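Local coordinates for protein fusolin (Unidentified entomopoxvirus, PDB 4YN2) that builds the crystalline spindles that enhance entomopoxvirus virulence, and probably acts on chitin as a lytic polysaccharide monooxygenase, at residues H1-F6 and R10-S15; L134-T139 and V210-L215; V141-Y146 and L191-T196; D179-L182 and I186-A189. All blocks are in the same frame, centred on the assembly; numbering follows the deposited sequence.

Contact 1 of 4, residues H1-F6 and R10-S15; sequences HGYMSF and RQRRCS. With ZN (zinc ion), chain C.
With chi1 at 51°, Tyr3 sets its CG between the backbone N and the carbonyl carbon and swings its ring toward helix 10-15, where Arg12, fully anti at chi1 but bent at chi2 (64°), lays its aliphatic chain over one ring face. Arg12 CD sits 3.6 Å from the centroid of the Tyr3 ring, a CH-pi contact displaced toward the rim. Arginine suits this place because its methylenes pack on the aromatic while its charged end travels on: Arg12 NH1 donates to Ser15 OG at 3.0 Å, with the hydroxyl in the guanidinium plane. Gln11 adds a lesser touch, NE2 lying 3.6 Å from Tyr3 CB, but its amide is held mainly by Asp65 O and Asn224 OD1. At the start of the strand, His1 chelates the zinc ion through its N (2.1 Å) and ND1 (1.9 Å). Gly2 follows with backbone angles at which any CB would press on the preceding carbonyl O. Strand 2-6 is an edge strand of the four-stranded antiparallel sheet, paired with strand 129-138, the pairing interrupted by a classic beta bulge in which Ser5 and Phe6 both face Glu135, and helix 10-15 crosses it nearly perpendicularly, at -86°.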
# COMPACT_ATOMS: atom_id res chain seq x y z
N HIS A 1 12.72 -2.14 -14.90
CA HIS A 1 12.88 -1.90 -13.48
C HIS A 1 12.20 -0.61 -13.12
O HIS A 1 12.10 0.30 -13.94
CB HIS A 1 14.37 -1.84 -13.10
CG HIS A 1 15.01 -3.18 -13.00
ND1 HIS A 1 14.89 -4.10 -14.01
CD2 HIS A 1 15.74 -3.72 -12.00
CE1 HIS A 1 15.55 -5.17 -13.60
NE2 HIS A 1 16.12 -4.96 -12.42
N GLY A 2 11.78 -0.52 -11.87
CA GLY A 2 11.16 0.68 -11.35
C GLY A 2 10.20 0.38 -10.23
O GLY A 2 10.20 -0.73 -9.68
N TYR A 3 9.42 1.37 -9.88
CA TYR A 3 8.46 1.25 -8.78
C TYR A 3 7.36 2.27 -8.93
O TYR A 3 7.53 3.27 -9.62
CB TYR A 3 9.16 1.47 -7.42
CG TYR A 3 10.01 2.72 -7.38
CD1 TYR A 3 9.44 3.96 -7.10
CD2 TYR A 3 11.37 2.68 -7.65
CE1 TYR A 3 10.20 5.12 -7.12
CE2 TYR A 3 12.13 3.84 -7.69
CZ TYR A 3 11.54 5.06 -7.43
OH TYR A 3 12.29 6.21 -7.42
N MET A 4 6.26 2.03 -8.25
CA MET A 4 5.14 2.96 -8.19
C MET A 4 5.55 4.18 -7.37
O MET A 4 5.96 4.02 -6.22
CB MET A 4 3.90 2.29 -7.58
CG MET A 4 3.11 1.50 -8.58
SD MET A 4 2.40 2.50 -9.91
CE MET A 4 1.37 3.58 -8.99
N SER A 5 5.49 5.38 -7.96
CA SER A 5 5.87 6.62 -7.28
C SER A 5 4.64 7.37 -6.85
O SER A 5 4.70 8.05 -5.82
CB SER A 5 6.74 7.49 -8.18
OG SER A 5 6.28 7.51 -9.52
N PHE A 6 3.51 7.26 -7.58
CA PHE A 6 2.28 7.89 -7.11
C PHE A 6 1.07 7.01 -7.41
O PHE A 6 0.73 6.82 -8.58
CB PHE A 6 2.03 9.31 -7.65
CG PHE A 6 0.84 9.87 -6.91
CD1 PHE A 6 0.98 10.33 -5.61
CD2 PHE A 6 -0.44 9.71 -7.41
CE1 PHE A 6 -0.14 10.70 -4.86
CE2 PHE A 6 -1.55 10.08 -6.66
CZ PHE A 6 -1.39 10.56 -5.38
N ARG A 10 4.72 0.57 -1.46
CA ARG A 10 5.01 0.23 -0.07
C ARG A 10 6.52 0.14 0.15
O ARG A 10 7.04 0.78 1.07
CB ARG A 10 4.35 -1.10 0.28
CG ARG A 10 4.51 -1.51 1.73
CD ARG A 10 3.88 -2.85 1.98
NE ARG A 10 2.42 -2.79 2.03
CZ ARG A 10 1.64 -3.83 2.28
NH1 ARG A 10 2.16 -5.03 2.51
NH2 ARG A 10 0.32 -3.69 2.31
N GLN A 11 7.23 -0.64 -0.69
CA GLN A 11 8.68 -0.82 -0.52
C GLN A 11 9.46 0.47 -0.82
O GLN A 11 10.54 0.64 -0.27
CB GLN A 11 9.22 -2.01 -1.35
CG GLN A 11 9.57 -1.75 -2.82
CD GLN A 11 8.40 -1.53 -3.73
OE1 GLN A 11 7.25 -1.84 -3.40
NE2 GLN A 11 8.68 -1.00 -4.90
N ARG A 12 8.94 1.35 -1.68
CA ARG A 12 9.63 2.60 -1.99
C ARG A 12 9.53 3.54 -0.80
O ARG A 12 10.51 4.19 -0.44
CB ARG A 12 9.09 3.26 -3.28
CG ARG A 12 9.71 4.63 -3.59
CD ARG A 12 11.19 4.57 -3.87
NE ARG A 12 11.75 5.92 -4.07
CZ ARG A 12 12.79 6.45 -3.42
NH1 ARG A 12 13.43 5.76 -2.48
NH2 ARG A 12 13.19 7.69 -3.70
N ARG A 13 8.37 3.57 -0.14
CA ARG A 13 8.21 4.35 1.07
C ARG A 13 9.20 3.88 2.15
O ARG A 13 9.81 4.70 2.84
CB ARG A 13 6.77 4.27 1.57
CG ARG A 13 6.61 5.01 2.87
CD ARG A 13 5.17 5.29 3.20
NE ARG A 13 5.12 6.02 4.47
CZ ARG A 13 5.28 5.47 5.67
NH1 ARG A 13 5.46 4.16 5.79
NH2 ARG A 13 5.23 6.22 6.76
N CYS A 14 9.39 2.55 2.26
CA CYS A 14 10.37 1.98 3.19
C CYS A 14 11.81 2.35 2.80
O CYS A 14 12.61 2.58 3.69
CB CYS A 14 10.23 0.46 3.25
SG CYS A 14 8.66 -0.11 3.95
N SER A 15 12.15 2.35 1.50
CA SER A 15 13.53 2.61 1.08
C SER A 15 13.96 4.07 1.25
O SER A 15 15.15 4.34 1.15
CB SER A 15 13.75 2.19 -0.36
OG SER A 15 13.02 3.03 -1.23
ZN ZN C . 14.12 -3.52 -15.71

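Contact 2 of 4, residues L134-T139 and V210-L215; sequences LEFCPT and VRWQRL. With NAG (2-acetamido-2-deoxy-beta-D-glucopyranose), chain B.
Aromatic contact dominates: Phe136 and Trp212 meet with CE1 of Phe136 3.4 Å from CE3 of Trp212. Their planes lie 56° apart, with 5.0 Å between the Phe136 centroid and that of the six-membered ring of Trp212, so the pair is oblique. Both residues hold CG anti to the backbone N (chi1 -171° and -176°), which sends each large ring across the gap between their strands. Smaller apolar groups flank this pair. Pro138 CB reaches Trp212 CH2 at 4.2 Å, and at the other end Leu134 CD2 meets Val210 CG2 at 4.3 Å, branched chains filling the interior without any polar group to satisfy. Here two sheets pack face to face, as in the immunoglobulin-like beta-sandwich of lytic polysaccharide monooxygenases: strand 134-138 belongs to one, strand 210-214 to the other, and no hydrogen bond joins them. Polar interactions lie within or beyond the strands. The indole NE1 of Trp212 is bonded to Ser145 OG, which satisfies the one polar atom of a buried ring. Arg211 points its CB away from strand 134-138, and its NH2 donates to Gln213 OE1 from above the carbonyl plane, and also bonds Tyr76 O. Beyond the strand end, Leu215 CD2 lies 3.3 Å from O7 of the N-acetylglucosamine.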
# COMPACT_ATOMS: atom_id res chain seq x y z
N LEU A 134 -2.20 7.32 -11.98
CA LEU A 134 -1.09 6.58 -11.39
C LEU A 134 0.20 6.98 -12.07
O LEU A 134 0.19 7.29 -13.26
CB LEU A 134 -1.31 5.06 -11.52
CG LEU A 134 -2.06 4.40 -10.35
CD1 LEU A 134 -3.37 5.06 -10.10
CD2 LEU A 134 -2.25 2.92 -10.60
N GLU A 135 1.30 7.03 -11.32
CA GLU A 135 2.63 7.32 -11.88
C GLU A 135 3.57 6.17 -11.54
O GLU A 135 3.83 5.95 -10.36
CB GLU A 135 3.17 8.65 -11.34
CG GLU A 135 4.50 9.10 -11.93
CD GLU A 135 5.20 10.18 -11.14
OE1 GLU A 135 5.34 10.02 -9.91
OE2 GLU A 135 5.64 11.18 -11.75
N PHE A 136 4.04 5.43 -12.55
CA PHE A 136 5.04 4.39 -12.36
C PHE A 136 6.37 5.02 -12.77
O PHE A 136 6.45 5.67 -13.82
CB PHE A 136 4.74 3.10 -13.14
CG PHE A 136 5.66 1.96 -12.78
CD1 PHE A 136 6.91 1.84 -13.38
CD2 PHE A 136 5.28 1.00 -11.85
CE1 PHE A 136 7.76 0.79 -13.04
CE2 PHE A 136 6.14 -0.04 -11.50
CZ PHE A 136 7.37 -0.15 -12.11
N CYS A 137 7.36 4.89 -11.89
CA CYS A 137 8.68 5.48 -12.03
C CYS A 137 9.63 4.45 -12.60
O CYS A 137 10.10 3.60 -11.84
CB CYS A 137 9.16 6.00 -10.68
SG CYS A 137 10.68 6.97 -10.76
N PRO A 138 9.91 4.46 -13.92
CA PRO A 138 10.79 3.45 -14.49
C PRO A 138 12.25 3.85 -14.37
O PRO A 138 12.59 4.97 -14.68
CB PRO A 138 10.34 3.41 -15.95
CG PRO A 138 9.95 4.81 -16.26
CD PRO A 138 9.45 5.41 -14.96
N THR A 139 13.11 2.93 -13.98
CA THR A 139 14.53 3.22 -13.92
C THR A 139 15.15 2.78 -15.29
O THR A 139 16.24 3.23 -15.63
CB THR A 139 15.10 2.62 -12.64
OG1 THR A 139 14.91 1.22 -12.64
CG2 THR A 139 14.43 3.22 -11.39
N VAL A 210 -0.01 -3.35 -8.46
CA VAL A 210 0.36 -2.91 -9.80
C VAL A 210 1.38 -3.86 -10.37
O VAL A 210 2.40 -4.11 -9.74
CB VAL A 210 0.89 -1.45 -9.80
CG1 VAL A 210 1.21 -0.99 -11.22
CG2 VAL A 210 -0.11 -0.49 -9.14
N ARG A 211 1.12 -4.36 -11.56
CA ARG A 211 1.99 -5.28 -12.25
C ARG A 211 2.42 -4.67 -13.56
O ARG A 211 1.57 -4.34 -14.38
CB ARG A 211 1.27 -6.60 -12.50
CG ARG A 211 2.05 -7.62 -13.30
CD ARG A 211 1.17 -8.78 -13.66
NE ARG A 211 1.90 -9.78 -14.42
CZ ARG A 211 1.37 -10.68 -15.24
NH1 ARG A 211 0.06 -10.74 -15.41
NH2 ARG A 211 2.15 -11.55 -15.88
N TRP A 212 3.73 -4.52 -13.76
CA TRP A 212 4.31 -4.06 -15.02
C TRP A 212 4.95 -5.26 -15.66
O TRP A 212 5.97 -5.74 -15.18
CB TRP A 212 5.31 -2.94 -14.77
CG TRP A 212 5.86 -2.34 -16.03
CD1 TRP A 212 5.26 -2.27 -17.25
CD2 TRP A 212 7.16 -1.78 -16.19
NE1 TRP A 212 6.07 -1.63 -18.14
CE2 TRP A 212 7.24 -1.30 -17.52
CE3 TRP A 212 8.25 -1.60 -15.34
CZ2 TRP A 212 8.37 -0.65 -18.00
CZ3 TRP A 212 9.38 -0.97 -15.83
CH2 TRP A 212 9.43 -0.50 -17.14
N GLN A 213 4.33 -5.80 -16.69
CA GLN A 213 4.77 -7.02 -17.34
C GLN A 213 5.38 -6.78 -18.70
O GLN A 213 4.72 -6.23 -19.57
CB GLN A 213 3.56 -7.94 -17.49
CG GLN A 213 3.85 -9.30 -18.15
CD GLN A 213 4.90 -10.08 -17.42
OE1 GLN A 213 4.79 -10.34 -16.22
NE2 GLN A 213 5.93 -10.53 -18.11
N ARG A 214 6.62 -7.25 -18.90
CA ARG A 214 7.25 -7.18 -20.22
C ARG A 214 6.72 -8.29 -21.10
O ARG A 214 6.55 -9.41 -20.62
CB ARG A 214 8.77 -7.33 -20.12
CG ARG A 214 9.47 -6.18 -19.43
CD ARG A 214 10.97 -6.40 -19.28
NE ARG A 214 11.66 -6.61 -20.57
CZ ARG A 214 12.91 -6.25 -20.85
NH1 ARG A 214 13.66 -5.62 -19.95
NH2 ARG A 214 13.42 -6.50 -22.06
N LEU A 215 6.50 -8.00 -22.39
CA LEU A 215 6.05 -8.99 -23.37
C LEU A 215 7.26 -9.48 -24.16
O LEU A 215 7.51 -9.02 -25.27
CB LEU A 215 4.99 -8.44 -24.32
CG LEU A 215 3.79 -7.73 -23.67
CD1 LEU A 215 3.77 -6.33 -24.07
CD2 LEU A 215 2.48 -8.31 -24.11
C1 NAG B . -3.26 -11.76 -23.65
C2 NAG B . -2.09 -12.19 -24.53
C3 NAG B . -2.56 -13.31 -25.46
C4 NAG B . -3.21 -14.43 -24.67
C5 NAG B . -4.34 -13.88 -23.81
C6 NAG B . -5.01 -14.90 -22.92
C7 NAG B . -0.37 -10.53 -25.16
C8 NAG B . -0.02 -9.42 -26.11
N2 NAG B . -1.60 -11.06 -25.29
O3 NAG B . -1.43 -13.80 -26.17
O4 NAG B . -3.76 -15.39 -25.56
O5 NAG B . -3.81 -12.86 -22.94
O6 NAG B . -4.16 -15.32 -21.85
O7 NAG B . 0.43 -10.94 -24.32

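Contact 3 of 4, residues V141-Y146 and L191-T196; sequences VHEPSY and LVYRFT. With ZN (zinc ion), chain C; EDO (1,2-ethanediol), chain D.
Tyr193 and Glu143 approach obliquely, the ring and the carboxylate planes turned 58° against each other, and the phenol OH donates to Glu143 OE1 at 3.0 Å. The carboxylate oxygen receives the bond on its anti lone pair, the one pointing away from OE2, and sits at the ring edge close to the ring plane. Glutamate is long enough for this: its chain runs extended beyond CG, with CG anti to the carbonyl carbon (chi1 -66°), so its end comes nearer to strand 191-196 than its CB suggests. Val141 arrives differently, crossing the tyrosine at about a right angle and placing CG1 3.7 Å from Tyr193 OH, so that a methyl packs beside the hydroxyl. Tyrosine thus serves twice, its OH gripping the exposed loop while the buried ring meets Trp212 and rests on Leu178. Within the loop, Ser145 OG donates to His142 O at 2.8 Å, in the carbonyl plane, an interaction that ties the backbone around the cis peptide before Pro144. The tie probably helps to place His142, whose NE2 binds the zinc ion at 1.9 Å and whose ring also meets Trp212. Together with the amino-terminal N and ND1 of His1, this nitrogen completes the T-shaped histidine brace that defines lytic polysaccharide monooxygenases, a site that in active relatives holds copper.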
# COMPACT_ATOMS: atom_id res chain seq x y z
N VAL A 141 13.58 1.92 -19.59
CA VAL A 141 12.44 1.90 -20.51
C VAL A 141 12.35 0.50 -21.09
O VAL A 141 13.20 0.12 -21.89
CB VAL A 141 12.61 2.98 -21.61
CG1 VAL A 141 11.51 2.88 -22.67
CG2 VAL A 141 12.65 4.37 -21.00
N HIS A 142 11.32 -0.28 -20.68
CA HIS A 142 11.09 -1.63 -21.19
C HIS A 142 9.81 -1.68 -21.99
O HIS A 142 8.73 -1.55 -21.44
CB HIS A 142 10.98 -2.67 -20.06
CG HIS A 142 12.15 -2.74 -19.15
ND1 HIS A 142 13.45 -2.65 -19.61
CD2 HIS A 142 12.18 -2.99 -17.82
CE1 HIS A 142 14.22 -2.77 -18.54
NE2 HIS A 142 13.49 -3.01 -17.45
N GLU A 143 9.94 -1.81 -23.30
CA GLU A 143 8.81 -1.94 -24.21
C GLU A 143 9.16 -3.01 -25.23
O GLU A 143 10.33 -3.10 -25.60
CB GLU A 143 8.48 -0.60 -24.87
CG GLU A 143 7.98 0.44 -23.88
CD GLU A 143 7.54 1.76 -24.47
OE1 GLU A 143 7.57 2.77 -23.73
OE2 GLU A 143 7.22 1.80 -25.68
N PRO A 144 8.22 -3.87 -25.65
CA PRO A 144 6.80 -3.88 -25.31
C PRO A 144 6.52 -4.34 -23.87
O PRO A 144 7.20 -5.22 -23.33
CB PRO A 144 6.21 -4.84 -26.35
CG PRO A 144 7.32 -5.79 -26.64
CD PRO A 144 8.55 -4.93 -26.63
N SER A 145 5.52 -3.73 -23.25
CA SER A 145 5.08 -4.06 -21.90
C SER A 145 3.66 -3.57 -21.68
O SER A 145 3.16 -2.77 -22.46
CB SER A 145 6.03 -3.44 -20.88
OG SER A 145 5.98 -2.03 -20.95
N TYR A 146 3.01 -4.03 -20.63
CA TYR A 146 1.67 -3.57 -20.28
C TYR A 146 1.53 -3.56 -18.77
O TYR A 146 2.35 -4.13 -18.05
CB TYR A 146 0.56 -4.41 -20.94
CG TYR A 146 0.54 -5.86 -20.53
CD1 TYR A 146 1.39 -6.78 -21.13
CD2 TYR A 146 -0.37 -6.33 -19.59
CE1 TYR A 146 1.39 -8.11 -20.75
CE2 TYR A 146 -0.39 -7.67 -19.22
CZ TYR A 146 0.48 -8.57 -19.82
OH TYR A 146 0.48 -9.90 -19.49
N LEU A 191 11.46 10.31 -17.50
CA LEU A 191 10.15 10.06 -18.12
C LEU A 191 9.40 9.08 -17.25
O LEU A 191 10.04 8.32 -16.53
CB LEU A 191 10.29 9.50 -19.54
CG LEU A 191 10.86 10.43 -20.59
CD1 LEU A 191 11.24 9.65 -21.84
CD2 LEU A 191 9.88 11.53 -20.95
N VAL A 192 8.07 9.07 -17.31
CA VAL A 192 7.25 8.20 -16.47
C VAL A 192 6.12 7.56 -17.23
O VAL A 192 5.64 8.09 -18.23
CB VAL A 192 6.67 8.97 -15.25
CG1 VAL A 192 7.76 9.27 -14.22
CG2 VAL A 192 5.97 10.25 -15.67
N TYR A 193 5.64 6.44 -16.70
CA TYR A 193 4.45 5.79 -17.22
C TYR A 193 3.31 6.31 -16.37
O TYR A 193 3.25 5.99 -15.19
CB TYR A 193 4.57 4.28 -17.18
CG TYR A 193 5.57 3.76 -18.17
CD1 TYR A 193 5.24 3.61 -19.51
CD2 TYR A 193 6.85 3.40 -17.78
CE1 TYR A 193 6.15 3.12 -20.44
CE2 TYR A 193 7.77 2.89 -18.69
CZ TYR A 193 7.41 2.73 -20.02
OH TYR A 193 8.35 2.29 -20.92
N ARG A 194 2.51 7.22 -16.94
CA ARG A 194 1.40 7.89 -16.26
C ARG A 194 0.11 7.38 -16.84
O ARG A 194 -0.05 7.39 -18.07
CB ARG A 194 1.50 9.41 -16.45
CG ARG A 194 2.16 10.15 -15.32
CD ARG A 194 1.86 11.64 -15.37
NE ARG A 194 2.50 12.38 -16.47
CZ ARG A 194 1.87 13.07 -17.43
NH1 ARG A 194 0.55 13.08 -17.51
NH2 ARG A 194 2.57 13.73 -18.34
N PHE A 195 -0.83 6.95 -16.01
CA PHE A 195 -2.07 6.38 -16.54
C PHE A 195 -3.24 6.60 -15.60
O PHE A 195 -3.12 6.44 -14.39
CB PHE A 195 -1.89 4.88 -16.87
CG PHE A 195 -1.27 4.01 -15.80
CD1 PHE A 195 0.08 4.12 -15.48
CD2 PHE A 195 -1.99 2.97 -15.23
CE1 PHE A 195 0.65 3.29 -14.52
CE2 PHE A 195 -1.40 2.13 -14.28
CZ PHE A 195 -0.09 2.30 -13.93
N THR A 196 -4.38 6.97 -16.19
CA THR A 196 -5.61 7.27 -15.45
C THR A 196 -6.38 5.99 -15.22
O THR A 196 -6.84 5.37 -16.17
CB THR A 196 -6.43 8.32 -16.19
OG1 THR A 196 -5.61 9.47 -16.32
CG2 THR A 196 -7.68 8.71 -15.42
ZN ZN C . 14.12 -3.52 -15.71
C1 EDO D . -2.91 9.59 -19.16
O1 EDO D . -3.21 9.57 -17.76
C2 EDO D . -3.00 8.16 -19.77
O2 EDO D . -4.05 7.41 -19.16

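Contact 4 of 4, residues D179-L182 and I186-A189; sequences DPRL and ICDA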
# COMPACT_ATOMS: atom_id res chain seq x y z
N ASP A 179 5.49 9.37 -20.65
CA ASP A 179 5.25 10.82 -20.71
C ASP A 179 6.19 11.62 -19.82
O ASP A 179 6.77 11.08 -18.88
CB ASP A 179 3.82 11.11 -20.23
CG ASP A 179 2.68 10.75 -21.17
OD1 ASP A 179 2.83 10.98 -22.40
OD2 ASP A 179 1.58 10.41 -20.67
N PRO A 180 6.26 12.96 -20.03
CA PRO A 180 7.04 13.80 -19.11
C PRO A 180 6.43 13.80 -17.71
O PRO A 180 5.21 13.69 -17.57
CB PRO A 180 6.94 15.20 -19.74
CG PRO A 180 6.49 14.99 -21.13
CD PRO A 180 5.62 13.79 -21.08
N ARG A 181 7.26 13.97 -16.69
CA ARG A 181 6.78 14.07 -15.32
C ARG A 181 6.01 15.34 -15.12
O ARG A 181 6.36 16.36 -15.72
CB ARG A 181 7.94 14.10 -14.30
CG ARG A 181 8.66 12.79 -14.09
CD ARG A 181 9.77 12.93 -13.07
NE ARG A 181 10.86 13.78 -13.55
CZ ARG A 181 11.94 14.11 -12.84
NH1 ARG A 181 12.09 13.67 -11.60
NH2 ARG A 181 12.88 14.88 -13.38
N LEU A 182 5.01 15.31 -14.26
CA LEU A 182 4.29 16.52 -13.90
C LEU A 182 5.07 17.26 -12.80
O LEU A 182 5.93 16.65 -12.16
CB LEU A 182 2.89 16.18 -13.40
CG LEU A 182 2.00 15.44 -14.37
CD1 LEU A 182 0.68 15.12 -13.72
CD2 LEU A 182 1.78 16.25 -15.64
N ILE A 186 7.75 12.91 -7.23
CA ILE A 186 8.80 12.35 -6.37
C ILE A 186 9.59 11.25 -7.13
O ILE A 186 10.48 10.66 -6.55
CB ILE A 186 8.26 11.84 -5.01
CG1 ILE A 186 7.23 10.69 -5.17
CG2 ILE A 186 7.67 13.01 -4.21
CD1 ILE A 186 7.22 9.76 -3.98
N CYS A 187 9.23 10.96 -8.41
CA CYS A 187 9.96 9.98 -9.23
C CYS A 187 11.30 10.59 -9.59
O CYS A 187 11.34 11.75 -9.99
CB CYS A 187 9.15 9.63 -10.48
SG CYS A 187 10.06 8.66 -11.71
N ASP A 188 12.39 9.83 -9.46
CA ASP A 188 13.74 10.33 -9.78
C ASP A 188 14.12 10.08 -11.26
O ASP A 188 15.18 10.53 -11.69
CB ASP A 188 14.82 9.77 -8.82
CG ASP A 188 14.84 8.27 -8.60
OD1 ASP A 188 14.23 7.53 -9.41
OD2 ASP A 188 15.46 7.82 -7.61
N ALA A 189 13.24 9.42 -12.06
CA ALA A 189 13.50 9.19 -13.49
C ALA A 189 13.14 10.43 -14.29
O ALA A 189 12.52 11.35 -13.76
CB ALA A 189 12.70 8.00 -13.99
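The guanidinium of Arg181 is approached from two directions: the carbonyl of Ala189 lies over one face, and Cys187 O stands at the edge, 14° out of the plane. At the edge, Arg181 NH1 donates to Cys187 O at 2.6 Å, a short bond that is noticeably bent, with an N-H...O angle of 137°. Over the face, Ala189 O is 3.0 Å from Arg181 CZ and equally near Arg181 NE, but no N-H is aimed at it, so no hydrogen bond forms; a partially negative oxygen above a positive plane is nonetheless probably favourable electrostatically. The carbon of the same carbonyl lies 4.1 Å above the plane, over the centre of the group. Strands 178-180 and 191-200 are antiparallel neighbours, the former at one edge of its sheet, and Arg181 bridges the start and the later part of the loop that joins them. Its CG lies anti to the carbonyl carbon, and a bend at chi3 (-68°) brings the planar end onto the 186-189 backbone, where a long flexible donor is apt for reaching backbone carbonyls. One methylene packs on the way, Arg181 CD lying 4.2 Å from Cys187 CB. Cys187 itself is buried and anchored by its disulfide to Cys137 of strand 129-138, whereas Asp188 directs its CB away from the 179-182 segment, and its carboxylate is not in contact with the guanidinium.

Overall arrangement
From the N terminus, contact 1 closes a short local loop, setting helix 10-15 against the first strand, and it is complete before the others open. Contact 2 then spans a long excursion from strand 129-138 to strand 206-214, bridging the two sheets. Within it lies contact 3, joining the metal-site loop to strand 191-200, and within that again lies the short loop of contact 4; none of them cross. Lateral links unite the set: backbone pairing binds residues 1-6 to 134-139, and these to 191-196, the Cys137-Cys187 disulfide fastens contact 4 to contact 2, and the zinc ion draws contacts 1 and 3 together.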